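Local coordinates for signal recognition particle 54 kDa protein (Aeropyrum pernix, PDB 7EPK) that belongs to the SRP54 family of signal recognition particle proteins, combining a helical bundle, a P-loop domain that holds GDP in this model, and a helical signal-peptide-binding domain, at residues T111-L116 with V127-S132; Y330-A335 with L414-N419; M374-S379 with D408-L413. All coordinates share one frame; numbering follows the deposited sequence.

In the fold
The three contacts fall at two ends of an elongated chain. Interaction 1 comes first in sequence and lies in the GTPase domain, where helix 109-122 rests on the largely parallel sheet beside GDP. Interactions 2 and 3 share the signal peptide binding domain, with centres about 60 and 59 Å from that of interaction 1. Their own centres are about 10 Å apart, and both use helix 409-423: its start meets helix 367-379 in interaction 3, its next turns helix 326-337 in interaction 2. Y330 OH and E378 OE1, 2.7 Å apart, probably share a hydrogen bond tying helix 326-337 to 367-379, so three helices of one domain are joined, far from the GDP site.

Interaction 1 (T111-L116 with V127-S132); sequences TTAGKL and VGLVSS. With GDP (guanosine-5'-diphosphate), chain B.
L129 projects from its strand onto A113 and G114 of the helix that follows the probable P-loop (Walker A) of this nucleotide-binding domain. Strand 97-102, helix 109-122 and strand 127-131 make a beta-alpha-beta crossover in a largely parallel sheet, with strand 180-184 lying between the two parallel strands.

From its CB, L129 leads toward the helix. CG lies anti to the carbonyl carbon (chi1 -76°), and the branch there spreads the two methyls over neighbouring helix residues. CD2 lies 3.6 Å from A113 CB and equally near A113 O, in plain van der Waals contact. CD1 turns to the next residue, where G114 CA is a looser neighbour at 4.3 Å. The small methyl of A113, aimed at the strand, lets the backbones come close, with the CA atoms of A113 and L129 7.3 Å apart. A117 continues the surface one turn on, while L143 and A147 of helix 139-150 and I182 of the sheet complete the greasy pocket around L129.

The same helix faces GDP with other residues. T111 N donates to GDP O2A at 2.9 Å, although the placing of that oxygen is doubtful; G106 N, K109 N and T110 OG1 also bind the ligand. T112 turns another way, its OG1 bonded to G108 O, and touches I242 and T244. K115 bends along its chain toward the guanine, where its NZ, hydrogen-bonded to E277 O, stands 3.5 Å from GDP O6.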
ATOM      1  N   THR A 111       8.277 -24.758  -6.548  1.00 48.01           N
ATOM      2  CA  THR A 111       9.173 -23.668  -6.078  1.00 59.55           C
ATOM      3  C   THR A 111       8.364 -22.654  -5.224  1.00 59.15           C
ATOM      4  O   THR A 111       8.792 -22.310  -4.086  1.00 54.75           O
ATOM      5  CB  THR A 111       9.928 -23.045  -7.269  1.00 64.25           C
ATOM      6  OG1 THR A 111      10.142 -23.982  -8.342  1.00 56.90           O
ATOM      7  CG2 THR A 111      11.261 -22.480  -6.823  1.00 65.79           C
ATOM      8  N   THR A 112       7.209 -22.193  -5.713  1.00 56.02           N
ATOM      9  CA  THR A 112       6.363 -21.195  -5.008  1.00 55.09           C
ATOM     10  C   THR A 112       5.863 -21.799  -3.693  1.00 54.53           C
ATOM     11  O   THR A 112       5.845 -21.075  -2.686  1.00 62.38           O
ATOM     12  CB  THR A 112       5.234 -20.652  -5.902  1.00 53.87           C
ATOM     13  OG1 THR A 112       5.830 -20.133  -7.095  1.00 49.70           O
ATOM     14  CG2 THR A 112       4.407 -19.572  -5.231  1.00 48.11           C
ATOM     15  N   ALA A 113       5.504 -23.082  -3.691  1.00 61.84           N
ATOM     16  CA  ALA A 113       5.108 -23.835  -2.471  1.00 62.36           C
ATOM     17  C   ALA A 113       6.219 -23.715  -1.416  1.00 59.56           C
ATOM     18  O   ALA A 113       5.900 -23.264  -0.285  1.00 54.44           O
ATOM     19  CB  ALA A 113       4.783 -25.277  -2.799  1.00 59.90           C
ATOM     20  N   GLY A 114       7.464 -24.060  -1.780  1.00 59.41           N
ATOM     21  CA  GLY A 114       8.640 -23.938  -0.896  1.00 61.17           C
ATOM     22  C   GLY A 114       8.826 -22.502  -0.410  1.00 66.25           C
ATOM     23  O   GLY A 114       8.920 -22.286   0.853  1.00 55.75           O
ATOM     24  N   LYS A 115       8.862 -21.552  -1.364  1.00 59.84           N
ATOM     25  CA  LYS A 115       9.130 -20.112  -1.100  1.00 60.12           C
ATOM     26  C   LYS A 115       8.069 -19.610  -0.126  1.00 55.16           C
ATOM     27  O   LYS A 115       8.401 -18.836   0.815  1.00 51.45           O
ATOM     28  CB  LYS A 115       9.124 -19.317  -2.411  1.00 73.76           C
ATOM     29  CG  LYS A 115      10.441 -19.321  -3.185  1.00 79.35           C
ATOM     30  CD  LYS A 115      10.310 -19.591  -4.685  1.00 87.14           C
ATOM     31  CE  LYS A 115       9.774 -18.426  -5.492  1.00 88.28           C
ATOM     32  NZ  LYS A 115      10.851 -17.485  -5.874  1.00 93.94           N
ATOM     33  N   LEU A 116       6.837 -20.071  -0.342  1.00 56.52           N
ATOM     34  CA  LEU A 116       5.646 -19.668   0.448  1.00 57.97           C
ATOM     35  C   LEU A 116       5.715 -20.286   1.844  1.00 55.81           C
ATOM     36  O   LEU A 116       5.372 -19.582   2.789  1.00 54.20           O
ATOM     37  CB  LEU A 116       4.373 -20.093  -0.288  1.00 59.20           C
ATOM     38  CG  LEU A 116       3.082 -19.480   0.246  1.00 59.28           C
ATOM     39  CD1 LEU A 116       3.087 -17.968   0.091  1.00 60.71           C
ATOM     40  CD2 LEU A 116       1.884 -20.071  -0.471  1.00 64.99           C
ATOM     41  N   VAL A 127       4.259 -24.534   9.650  1.00 46.88           N
ATOM     42  CA  VAL A 127       3.892 -24.779   8.225  1.00 53.24           C
ATOM     43  C   VAL A 127       4.158 -26.240   7.857  1.00 55.26           C
ATOM     44  O   VAL A 127       5.301 -26.702   8.095  1.00 57.46           O
ATOM     45  CB  VAL A 127       4.691 -23.842   7.303  1.00 55.66           C
ATOM     46  CG1 VAL A 127       4.412 -24.092   5.825  1.00 60.41           C
ATOM     47  CG2 VAL A 127       4.433 -22.395   7.656  1.00 58.52           C
ATOM     48  N   GLY A 128       3.173 -26.905   7.238  1.00 53.77           N
ATOM     49  CA  GLY A 128       3.359 -28.167   6.485  1.00 53.14           C
ATOM     50  C   GLY A 128       3.115 -27.974   4.992  1.00 52.08           C
ATOM     51  O   GLY A 128       2.257 -27.131   4.660  1.00 56.09           O
ATOM     52  N   LEU A 129       3.889 -28.666   4.135  1.00 51.70           N
ATOM     53  CA  LEU A 129       3.653 -28.846   2.668  1.00 48.54           C
ATOM     54  C   LEU A 129       3.085 -30.254   2.406  1.00 50.29           C
ATOM     55  O   LEU A 129       3.280 -31.159   3.231  1.00 57.49           O
ATOM     56  CB  LEU A 129       4.958 -28.626   1.893  1.00 47.96           C
ATOM     57  CG  LEU A 129       5.402 -27.162   1.734  1.00 51.06           C
ATOM     58  CD1 LEU A 129       6.883 -27.041   1.427  1.00 50.04           C
ATOM     59  CD2 LEU A 129       4.626 -26.464   0.638  1.00 49.99           C
ATOM     60  N   VAL A 130       2.372 -30.438   1.303  1.00 49.01           N
ATOM     61  CA  VAL A 130       1.752 -31.728   0.889  1.00 45.32           C
ATOM     62  C   VAL A 130       2.041 -31.937  -0.597  1.00 51.77           C
ATOM     63  O   VAL A 130       1.598 -31.079  -1.408  1.00 56.39           O
ATOM     64  CB  VAL A 130       0.238 -31.701   1.135  1.00 46.00           C
ATOM     65  CG1 VAL A 130      -0.473 -32.878   0.492  1.00 50.69           C
ATOM     66  CG2 VAL A 130      -0.099 -31.606   2.611  1.00 46.73           C
ATOM     67  N   SER A 131       2.727 -33.026  -0.962  1.00 53.57           N
ATOM     68  CA  SER A 131       2.940 -33.427  -2.382  1.00 52.72           C
ATOM     69  C   SER A 131       1.739 -34.261  -2.857  1.00 51.64           C
ATOM     70  O   SER A 131       1.632 -35.444  -2.483  1.00 45.19           O
ATOM     71  CB  SER A 131       4.257 -34.155  -2.599  1.00 55.08           C
ATOM     72  OG  SER A 131       4.501 -34.379  -3.989  1.00 58.40           O
ATOM     73  N   SER A 132       0.842 -33.648  -3.632  1.00 55.25           N
ATOM     74  CA  SER A 132      -0.303 -34.327  -4.286  1.00 56.94           C
ATOM     75  C   SER A 132       0.089 -34.710  -5.716  1.00 59.72           C
ATOM     76  O   SER A 132      -0.572 -35.619  -6.267  1.00 62.93           O
ATOM     77  CB  SER A 132      -1.537 -33.464  -4.287  1.00 60.28           C
ATOM     78  OG  SER A 132      -1.571 -32.638  -5.454  1.00 63.00           O
TER
HETATM   79  PB  GDP B 501       5.921 -26.417 -11.527  1.00 77.00           P
HETATM   80  O1B GDP B 501       5.858 -27.462 -12.619  1.00 73.14           O
HETATM   81  O2B GDP B 501       4.802 -25.405 -11.682  1.00 93.84           O
HETATM   82  O3B GDP B 501       6.028 -26.961 -10.110  1.00 83.72           O
HETATM   83  O3A GDP B 501       7.278 -25.570 -11.696  1.00 65.95           O
HETATM   84  PA  GDP B 501       8.636 -25.792 -10.826  1.00 68.27           P
HETATM   85  O1A GDP B 501       9.054 -27.233 -11.086  1.00 68.89           O
HETATM   86  O2A GDP B 501       8.540 -25.192  -9.444  1.00 56.23           O
HETATM   87  O5' GDP B 501       9.738 -24.863 -11.524  1.00 73.13           O
HETATM   88  C5' GDP B 501       9.885 -24.781 -12.954  1.00 73.71           C
HETATM   89  C4' GDP B 501      11.056 -23.855 -13.231  1.00 71.54           C
HETATM   90  O4' GDP B 501      10.704 -22.528 -12.819  1.00 75.53           O
HETATM   91  C3' GDP B 501      12.277 -24.247 -12.404  1.00 69.98           C
HETATM   92  O3' GDP B 501      13.431 -24.242 -13.239  1.00 65.19           O
HETATM   93  C2' GDP B 501      12.362 -23.210 -11.292  1.00 74.70           C
HETATM   94  O2' GDP B 501      13.719 -23.030 -10.864  1.00 74.91           O
HETATM   95  C1' GDP B 501      11.732 -21.978 -11.965  1.00 83.21           C
HETATM   96  N9  GDP B 501      11.175 -20.855 -11.119  1.00 87.59           N
HETATM   97  C8  GDP B 501      10.132 -20.892 -10.265  1.00 94.61           C
HETATM   98  N7  GDP B 501       9.892 -19.675  -9.701  1.00 95.88           N
HETATM   99  C5  GDP B 501      10.779 -18.829 -10.224  1.00 88.66           C
HETATM  100  C6  GDP B 501      11.075 -17.402 -10.073  1.00 98.96           C
HETATM  101  O6  GDP B 501      10.414 -16.703  -9.285  1.00100.68           O
HETATM  102  N1  GDP B 501      12.089 -16.884 -10.775  1.00117.86           N
HETATM  103  C2  GDP B 501      12.834 -17.628 -11.618  1.00118.86           C
HETATM  104  N2  GDP B 501      13.837 -17.029 -12.306  1.00122.22           N
HETATM  105  N3  GDP B 501      12.613 -18.955 -11.809  1.00110.83           N
HETATM  106  C4  GDP B 501      11.617 -19.595 -11.146  1.00 93.47           C

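Interaction 2 (Y330-A335 with L414-N419); sequences YRQLRA and LVYYKN
Q332 and Y416 reach toward each other from opposite directions and meet through one hydrogen bond, Q332 NE2 donating to Y416 OH at 2.9 Å. It is appreciably bent, with an N-H...O angle of 132°. The hydroxyl lies in the plane of the glutamine amide, and NE2 in turn comes to the edge of the tyrosine ring, near its plane; the two planes are steeply inclined, 67° apart.

Both residues are long enough to span the gap between helices 326-337 and 409-423, the glutamine by an extended chain, the tyrosine by its rigid ring. The glutamine has CG anti to the backbone N (chi1 -175°) and continues extended to its amide, while the tyrosine sets its ring off in the corresponding way.

Around this pair, A315 and V319 of helix 293-320 touch the glutamine, and I329 touches Y416. The ring of W373 meets that of Y416 with planes about 55° apart, bringing helix 367-379 into the same core of the signal peptide binding domain.

Y416 OH is also hydrogen-bonded to A362 O. A carbonyl can only accept, so the phenol gives its proton there and offers oxygen to the amide: a buried hydroxyl with both capacities used and no charge required.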
ATOM      1  N   TYR A 330      -6.170  26.312  17.570  1.00 53.46           N
ATOM      2  CA  TYR A 330      -6.166  24.836  17.485  1.00 58.15           C
ATOM      3  C   TYR A 330      -5.571  24.381  16.148  1.00 59.59           C
ATOM      4  O   TYR A 330      -4.787  23.427  16.161  1.00 57.41           O
ATOM      5  CB  TYR A 330      -7.572  24.275  17.644  1.00 61.06           C
ATOM      6  CG  TYR A 330      -7.577  22.775  17.696  1.00 61.58           C
ATOM      7  CD1 TYR A 330      -7.388  22.115  18.892  1.00 66.87           C
ATOM      8  CD2 TYR A 330      -7.723  22.018  16.555  1.00 62.30           C
ATOM      9  CE1 TYR A 330      -7.404  20.732  18.965  1.00 68.85           C
ATOM     10  CE2 TYR A 330      -7.732  20.636  16.608  1.00 66.78           C
ATOM     11  CZ  TYR A 330      -7.576  19.985  17.817  1.00 65.34           C
ATOM     12  OH  TYR A 330      -7.599  18.621  17.891  1.00 64.61           O
ATOM     13  N   ARG A 331      -5.953  25.029  15.039  1.00 61.06           N
ATOM     14  CA  ARG A 331      -5.499  24.672  13.670  1.00 62.69           C
ATOM     15  C   ARG A 331      -4.035  25.085  13.531  1.00 62.91           C
ATOM     16  O   ARG A 331      -3.263  24.332  12.882  1.00 62.45           O
ATOM     17  CB  ARG A 331      -6.347  25.356  12.591  1.00 71.61           C
ATOM     18  CG  ARG A 331      -7.707  24.710  12.364  1.00 81.02           C
ATOM     19  CD  ARG A 331      -8.415  25.262  11.136  1.00 92.16           C
ATOM     20  NE  ARG A 331      -9.846  24.968  11.176  1.00 96.27           N
ATOM     21  CZ  ARG A 331     -10.789  25.787  11.639  1.00 91.71           C
ATOM     22  NH1 ARG A 331     -12.055  25.399  11.653  1.00 90.35           N
ATOM     23  NH2 ARG A 331     -10.470  26.992  12.083  1.00 94.05           N
ATOM     24  N   GLN A 332      -3.697  26.243  14.111  1.00 65.27           N
ATOM     25  CA  GLN A 332      -2.327  26.811  14.163  1.00 62.89           C
ATOM     26  C   GLN A 332      -1.395  25.817  14.863  1.00 56.68           C
ATOM     27  O   GLN A 332      -0.354  25.512  14.288  1.00 51.04           O
ATOM     28  CB  GLN A 332      -2.344  28.155  14.884  1.00 72.94           C
ATOM     29  CG  GLN A 332      -0.996  28.866  14.881  1.00 82.77           C
ATOM     30  CD  GLN A 332      -1.068  30.148  15.668  1.00 84.97           C
ATOM     31  OE1 GLN A 332      -1.854  31.043  15.351  1.00 84.37           O
ATOM     32  NE2 GLN A 332      -0.276  30.209  16.728  1.00 83.82           N
ATOM     33  N   LEU A 333      -1.775  25.312  16.039  1.00 53.58           N
ATOM     34  CA  LEU A 333      -0.932  24.387  16.842  1.00 56.57           C
ATOM     35  C   LEU A 333      -0.760  23.085  16.061  1.00 59.81           C
ATOM     36  O   LEU A 333       0.408  22.684  15.847  1.00 59.04           O
ATOM     37  CB  LEU A 333      -1.564  24.138  18.217  1.00 59.33           C
ATOM     38  CG  LEU A 333      -1.701  25.376  19.108  1.00 63.83           C
ATOM     39  CD1 LEU A 333      -2.609  25.113  20.303  1.00 61.79           C
ATOM     40  CD2 LEU A 333      -0.343  25.871  19.563  1.00 67.24           C
ATOM     41  N   ARG A 334      -1.866  22.460  15.635  1.00 62.23           N
ATOM     42  CA  ARG A 334      -1.834  21.218  14.813  1.00 58.97           C
ATOM     43  C   ARG A 334      -0.794  21.390  13.704  1.00 56.09           C
ATOM     44  O   ARG A 334       0.080  20.537  13.582  1.00 44.55           O
ATOM     45  CB  ARG A 334      -3.187  20.896  14.184  1.00 65.11           C
ATOM     46  CG  ARG A 334      -3.166  19.640  13.319  1.00 77.58           C
ATOM     47  CD  ARG A 334      -4.525  19.246  12.757  1.00 89.18           C
ATOM     48  NE  ARG A 334      -4.455  18.923  11.336  1.00 98.13           N
ATOM     49  CZ  ARG A 334      -4.181  19.796  10.359  1.00116.17           C
ATOM     50  NH1 ARG A 334      -3.934  21.073  10.627  1.00121.78           N
ATOM     51  NH2 ARG A 334      -4.148  19.380   9.104  1.00119.22           N
ATOM     52  N   ALA A 335      -0.885  22.492  12.960  1.00 63.68           N
ATOM     53  CA  ALA A 335      -0.000  22.835  11.821  1.00 73.81           C
ATOM     54  C   ALA A 335       1.461  22.903  12.287  1.00 72.71           C
ATOM     55  O   ALA A 335       2.322  22.247  11.661  1.00 71.00           O
ATOM     56  CB  ALA A 335      -0.453  24.134  11.181  1.00 80.20           C
ATOM     57  N   LEU A 414      -5.092  31.186  27.426  1.00 69.11           N
ATOM     58  CA  LEU A 414      -6.069  32.293  27.484  1.00 66.92           C
ATOM     59  C   LEU A 414      -5.332  33.616  27.255  1.00 78.86           C
ATOM     60  O   LEU A 414      -5.736  34.363  26.325  1.00 80.23           O
ATOM     61  CB  LEU A 414      -6.824  32.211  28.810  1.00 62.78           C
ATOM     62  CG  LEU A 414      -8.221  31.598  28.688  1.00 69.34           C
ATOM     63  CD1 LEU A 414      -8.210  30.279  27.931  1.00 68.49           C
ATOM     64  CD2 LEU A 414      -8.858  31.415  30.052  1.00 73.67           C
ATOM     65  N   VAL A 415      -4.236  33.855  27.982  1.00 84.04           N
ATOM     66  CA  VAL A 415      -3.408  35.091  27.829  1.00 85.16           C
ATOM     67  C   VAL A 415      -2.916  35.148  26.381  1.00 76.64           C
ATOM     68  O   VAL A 415      -3.032  36.237  25.772  1.00 76.72           O
ATOM     69  CB  VAL A 415      -2.240  35.156  28.836  1.00 90.05           C
ATOM     70  CG1 VAL A 415      -1.319  36.346  28.590  1.00 87.97           C
ATOM     71  CG2 VAL A 415      -2.747  35.189  30.267  1.00 92.76           C
ATOM     72  N   TYR A 416      -2.413  34.018  25.865  1.00 71.75           N
ATOM     73  CA  TYR A 416      -1.843  33.866  24.497  1.00 67.84           C
ATOM     74  C   TYR A 416      -2.876  34.372  23.501  1.00 63.66           C
ATOM     75  O   TYR A 416      -2.593  35.318  22.722  1.00 59.95           O
ATOM     76  CB  TYR A 416      -1.466  32.412  24.199  1.00 69.48           C
ATOM     77  CG  TYR A 416      -0.869  32.179  22.834  1.00 73.52           C
ATOM     78  CD1 TYR A 416       0.482  32.382  22.603  1.00 73.66           C
ATOM     79  CD2 TYR A 416      -1.653  31.750  21.772  1.00 71.23           C
ATOM     80  CE1 TYR A 416       1.040  32.174  21.352  1.00 69.68           C
ATOM     81  CE2 TYR A 416      -1.111  31.540  20.517  1.00 71.54           C
ATOM     82  CZ  TYR A 416       0.242  31.745  20.311  1.00 69.36           C
ATOM     83  OH  TYR A 416       0.797  31.540  19.087  1.00 72.17           O
ATOM     84  N   TYR A 417      -4.068  33.788  23.585  1.00 60.42           N
ATOM     85  CA  TYR A 417      -5.258  34.226  22.821  1.00 59.37           C
ATOM     86  C   TYR A 417      -5.363  35.751  22.963  1.00 61.88           C
ATOM     87  O   TYR A 417      -5.185  36.435  21.947  1.00 60.65           O
ATOM     88  CB  TYR A 417      -6.469  33.397  23.260  1.00 59.59           C
ATOM     89  CG  TYR A 417      -7.807  34.004  22.934  1.00 61.26           C
ATOM     90  CD1 TYR A 417      -8.380  33.882  21.682  1.00 59.82           C
ATOM     91  CD2 TYR A 417      -8.495  34.727  23.891  1.00 66.53           C
ATOM     92  CE1 TYR A 417      -9.607  34.463  21.397  1.00 65.57           C
ATOM     93  CE2 TYR A 417      -9.721  35.309  23.624  1.00 66.69           C
ATOM     94  CZ  TYR A 417     -10.283  35.173  22.376  1.00 62.43           C
ATOM     95  OH  TYR A 417     -11.511  35.727  22.175  1.00 60.04           O
ATOM     96  N   LYS A 418      -5.559  36.276  24.181  1.00 72.72           N
ATOM     97  CA  LYS A 418      -5.763  37.739  24.420  1.00 78.20           C
ATOM     98  C   LYS A 418      -4.561  38.514  23.875  1.00 77.33           C
ATOM     99  O   LYS A 418      -4.774  39.524  23.181  1.00 75.22           O
ATOM    100  CB  LYS A 418      -5.944  38.081  25.902  1.00 79.28           C
ATOM    101  CG  LYS A 418      -7.171  37.485  26.587  1.00 88.22           C
ATOM    102  CD  LYS A 418      -7.025  37.426  28.107  1.00 95.05           C
ATOM    103  CE  LYS A 418      -8.061  36.582  28.823  1.00 92.19           C
ATOM    104  NZ  LYS A 418      -7.687  36.376  30.244  1.00 85.68           N
ATOM    105  N   ASN A 419      -3.347  38.053  24.181  1.00 80.95           N
ATOM    106  CA  ASN A 419      -2.098  38.795  23.872  1.00 91.25           C
ATOM    107  C   ASN A 419      -1.966  38.900  22.347  1.00 89.77           C
ATOM    108  O   ASN A 419      -1.700  40.014  21.861  1.00100.09           O
ATOM    109  CB  ASN A 419      -0.874  38.182  24.562  1.00 97.32           C
ATOM    110  CG  ASN A 419       0.091  39.232  25.069  1.00105.89           C
ATOM    111  OD1 ASN A 419       0.702  39.953  24.282  1.00120.45           O
ATOM    112  ND2 ASN A 419       0.229  39.329  26.382  1.00113.02           N
TER

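Interaction 3 (M374-S379 with D408-L413); sequences MAIIES and DDVREL
L413 pushes one methyl into the notch between I376 and I377, the central fit of this corner of the all-helical signal peptide binding domain. The short segments 374-379 and 409-413 cross almost perpendicularly (signed angle -94°), their axes 10.4 Å apart, a spacing wide enough for the side chains to fill.

The bump is L413 CD2. It sits 3.7 Å from I376 CG2 on one residue and 3.7 Å from I377 CG1 on the next, so a single methyl engages two consecutive isoleucines. L413 slides past I376 in the opposite direction but crosses I377 at about a right angle. Leucine suits the place because its fork lies one carbon beyond CB, able to enter a notch whose walls are the beta-branched isoleucines. W373, a turn earlier on helix 367-379, also touches L413.

I376 works in two directions. Its CG2 is anti to the backbone N and faces the leucine, whereas CG1, anti to the carbonyl carbon (chi1 -68°), carries the longer arm toward V410. I399, S403 and T405 border this isoleucine, and M396 lies against V410, so helix 393-402 and the loop after it close around the junction. The arm crosses the valine at about a right angle and lands at its base, which a short side chain leaves accessible: I376 CD1 rests 3.8 Å from V410 CB, beside the backbone N and not on the two methyls.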
ATOM      1  N   MET A 374      -3.663  21.964  22.953  1.00 64.40           N
ATOM      2  CA  MET A 374      -4.631  21.269  22.071  1.00 61.77           C
ATOM      3  C   MET A 374      -5.592  20.444  22.940  1.00 60.11           C
ATOM      4  O   MET A 374      -6.814  20.557  22.733  1.00 65.49           O
ATOM      5  CB  MET A 374      -3.933  20.440  20.984  1.00 62.41           C
ATOM      6  CG  MET A 374      -3.538  21.302  19.753  1.00 65.23           C
ATOM      7  SD  MET A 374      -2.566  20.480  18.424  1.00 63.92           S
ATOM      8  CE  MET A 374      -3.586  19.026  18.180  1.00 70.98           C
ATOM      9  N   ALA A 375      -5.090  19.729  23.947  1.00 71.90           N
ATOM     10  CA  ALA A 375      -5.904  18.917  24.893  1.00 69.77           C
ATOM     11  C   ALA A 375      -6.911  19.821  25.604  1.00 65.57           C
ATOM     12  O   ALA A 375      -8.087  19.425  25.721  1.00 55.84           O
ATOM     13  CB  ALA A 375      -5.007  18.230  25.893  1.00 72.46           C
ATOM     14  N   ILE A 376      -6.421  20.978  26.069  1.00 67.04           N
ATOM     15  CA  ILE A 376      -7.197  22.067  26.736  1.00 65.81           C
ATOM     16  C   ILE A 376      -8.396  22.428  25.855  1.00 58.11           C
ATOM     17  O   ILE A 376      -9.512  22.361  26.350  1.00 52.88           O
ATOM     18  CB  ILE A 376      -6.310  23.308  26.991  1.00 71.22           C
ATOM     19  CG1 ILE A 376      -5.226  23.070  28.048  1.00 71.19           C
ATOM     20  CG2 ILE A 376      -7.170  24.518  27.320  1.00 70.84           C
ATOM     21  CD1 ILE A 376      -5.689  23.270  29.466  1.00 79.18           C
ATOM     22  N   ILE A 377      -8.140  22.843  24.608  1.00 59.00           N
ATOM     23  CA  ILE A 377      -9.174  23.323  23.642  1.00 57.36           C
ATOM     24  C   ILE A 377     -10.188  22.191  23.442  1.00 57.77           C
ATOM     25  O   ILE A 377     -11.405  22.443  23.449  1.00 58.79           O
ATOM     26  CB  ILE A 377      -8.535  23.782  22.312  1.00 57.66           C
ATOM     27  CG1 ILE A 377      -7.599  24.977  22.498  1.00 53.34           C
ATOM     28  CG2 ILE A 377      -9.604  24.121  21.292  1.00 61.64           C
ATOM     29  CD1 ILE A 377      -6.731  25.237  21.316  1.00 48.59           C
ATOM     30  N   GLU A 378      -9.710  20.961  23.317  1.00 61.17           N
ATOM     31  CA  GLU A 378     -10.592  19.792  23.068  1.00 61.79           C
ATOM     32  C   GLU A 378     -11.578  19.611  24.233  1.00 61.19           C
ATOM     33  O   GLU A 378     -12.635  19.010  23.996  1.00 63.29           O
ATOM     34  CB  GLU A 378      -9.744  18.552  22.792  1.00 63.16           C
ATOM     35  CG  GLU A 378      -9.005  18.597  21.466  1.00 67.28           C
ATOM     36  CD  GLU A 378      -7.990  17.487  21.292  1.00 67.39           C
ATOM     37  OE1 GLU A 378      -7.138  17.586  20.383  1.00 70.38           O
ATOM     38  OE2 GLU A 378      -8.056  16.528  22.067  1.00 71.81           O
ATOM     39  N   SER A 379     -11.264  20.108  25.436  1.00 74.52           N
ATOM     40  CA  SER A 379     -12.080  19.923  26.678  1.00 77.72           C
ATOM     41  C   SER A 379     -13.025  21.121  26.903  1.00 66.55           C
ATOM     42  O   SER A 379     -14.006  20.962  27.646  1.00 75.33           O
ATOM     43  CB  SER A 379     -11.205  19.650  27.903  1.00 79.41           C
ATOM     44  OG  SER A 379     -10.476  18.433  27.766  1.00 79.53           O
ATOM     45  N   ASP A 408      -3.639  26.925  35.850  1.00 86.12           N
ATOM     46  CA  ASP A 408      -2.742  28.010  35.355  1.00 92.99           C
ATOM     47  C   ASP A 408      -2.398  27.775  33.878  1.00 85.65           C
ATOM     48  O   ASP A 408      -2.129  28.760  33.186  1.00 79.27           O
ATOM     49  CB  ASP A 408      -1.441  28.118  36.170  1.00101.06           C
ATOM     50  CG  ASP A 408      -1.485  28.979  37.427  1.00100.31           C
ATOM     51  OD1 ASP A 408      -2.551  29.577  37.718  1.00 95.58           O
ATOM     52  OD2 ASP A 408      -0.436  29.055  38.101  1.00 98.85           O
ATOM     53  N   ASP A 409      -2.354  26.519  33.417  1.00 92.70           N
ATOM     54  CA  ASP A 409      -2.060  26.177  31.996  1.00 91.07           C
ATOM     55  C   ASP A 409      -3.148  26.776  31.102  1.00 91.78           C
ATOM     56  O   ASP A 409      -2.808  27.478  30.116  1.00 89.24           O
ATOM     57  CB  ASP A 409      -1.939  24.670  31.768  1.00 84.13           C
ATOM     58  CG  ASP A 409      -0.506  24.246  31.526  1.00 87.07           C
ATOM     59  OD1 ASP A 409       0.132  24.834  30.619  1.00 88.67           O
ATOM     60  OD2 ASP A 409      -0.034  23.359  32.256  1.00 90.33           O
ATOM     61  N   VAL A 410      -4.407  26.514  31.454  1.00 84.63           N
ATOM     62  CA  VAL A 410      -5.598  27.080  30.759  1.00 80.46           C
ATOM     63  C   VAL A 410      -5.568  28.617  30.872  1.00 78.20           C
ATOM     64  O   VAL A 410      -6.168  29.268  30.002  1.00 83.40           O
ATOM     65  CB  VAL A 410      -6.916  26.424  31.233  1.00 81.80           C
ATOM     66  CG1 VAL A 410      -6.932  26.063  32.709  1.00 87.77           C
ATOM     67  CG2 VAL A 410      -8.131  27.264  30.877  1.00 88.92           C
ATOM     68  N   ARG A 411      -4.838  29.197  31.836  1.00 78.94           N
ATOM     69  CA  ARG A 411      -4.567  30.669  31.890  1.00 80.53           C
ATOM     70  C   ARG A 411      -3.520  31.071  30.841  1.00 73.80           C
ATOM     71  O   ARG A 411      -3.681  32.153  30.270  1.00 76.86           O
ATOM     72  CB  ARG A 411      -4.051  31.152  33.254  1.00 82.60           C
ATOM     73  CG  ARG A 411      -5.092  31.234  34.358  1.00 75.52           C
ATOM     74  CD  ARG A 411      -4.468  31.715  35.656  1.00 76.14           C
ATOM     75  NE  ARG A 411      -5.534  31.919  36.624  1.00 74.38           N
ATOM     76  CZ  ARG A 411      -6.275  33.017  36.719  1.00 70.78           C
ATOM     77  NH1 ARG A 411      -6.026  34.058  35.934  1.00 77.88           N
ATOM     78  NH2 ARG A 411      -7.256  33.074  37.608  1.00 64.98           N
ATOM     79  N   GLU A 412      -2.465  30.276  30.634  1.00 76.79           N
ATOM     80  CA  GLU A 412      -1.360  30.608  29.684  1.00 80.94           C
ATOM     81  C   GLU A 412      -1.947  30.759  28.271  1.00 71.52           C
ATOM     82  O   GLU A 412      -1.680  31.784  27.640  1.00 60.74           O
ATOM     83  CB  GLU A 412      -0.253  29.544  29.680  1.00 91.42           C
ATOM     84  CG  GLU A 412       0.549  29.423  30.972  1.00 99.31           C
ATOM     85  CD  GLU A 412       1.403  28.160  31.098  1.00110.55           C
ATOM     86  OE1 GLU A 412       1.391  27.329  30.164  1.00124.01           O
ATOM     87  OE2 GLU A 412       2.076  27.994  32.139  1.00105.29           O
ATOM     88  N   LEU A 413      -2.698  29.755  27.800  1.00 69.54           N
ATOM     89  CA  LEU A 413      -3.380  29.762  26.478  1.00 72.74           C
ATOM     90  C   LEU A 413      -4.240  31.020  26.415  1.00 69.00           C
ATOM     91  O   LEU A 413      -4.105  31.807  25.452  1.00 62.11           O
ATOM     92  CB  LEU A 413      -4.236  28.490  26.314  1.00 77.77           C
ATOM     93  CG  LEU A 413      -5.228  28.441  25.137  1.00 69.89           C
ATOM     94  CD1 LEU A 413      -4.594  28.881  23.826  1.00 69.58           C
ATOM     95  CD2 LEU A 413      -5.802  27.042  24.966  1.00 71.71           C
TER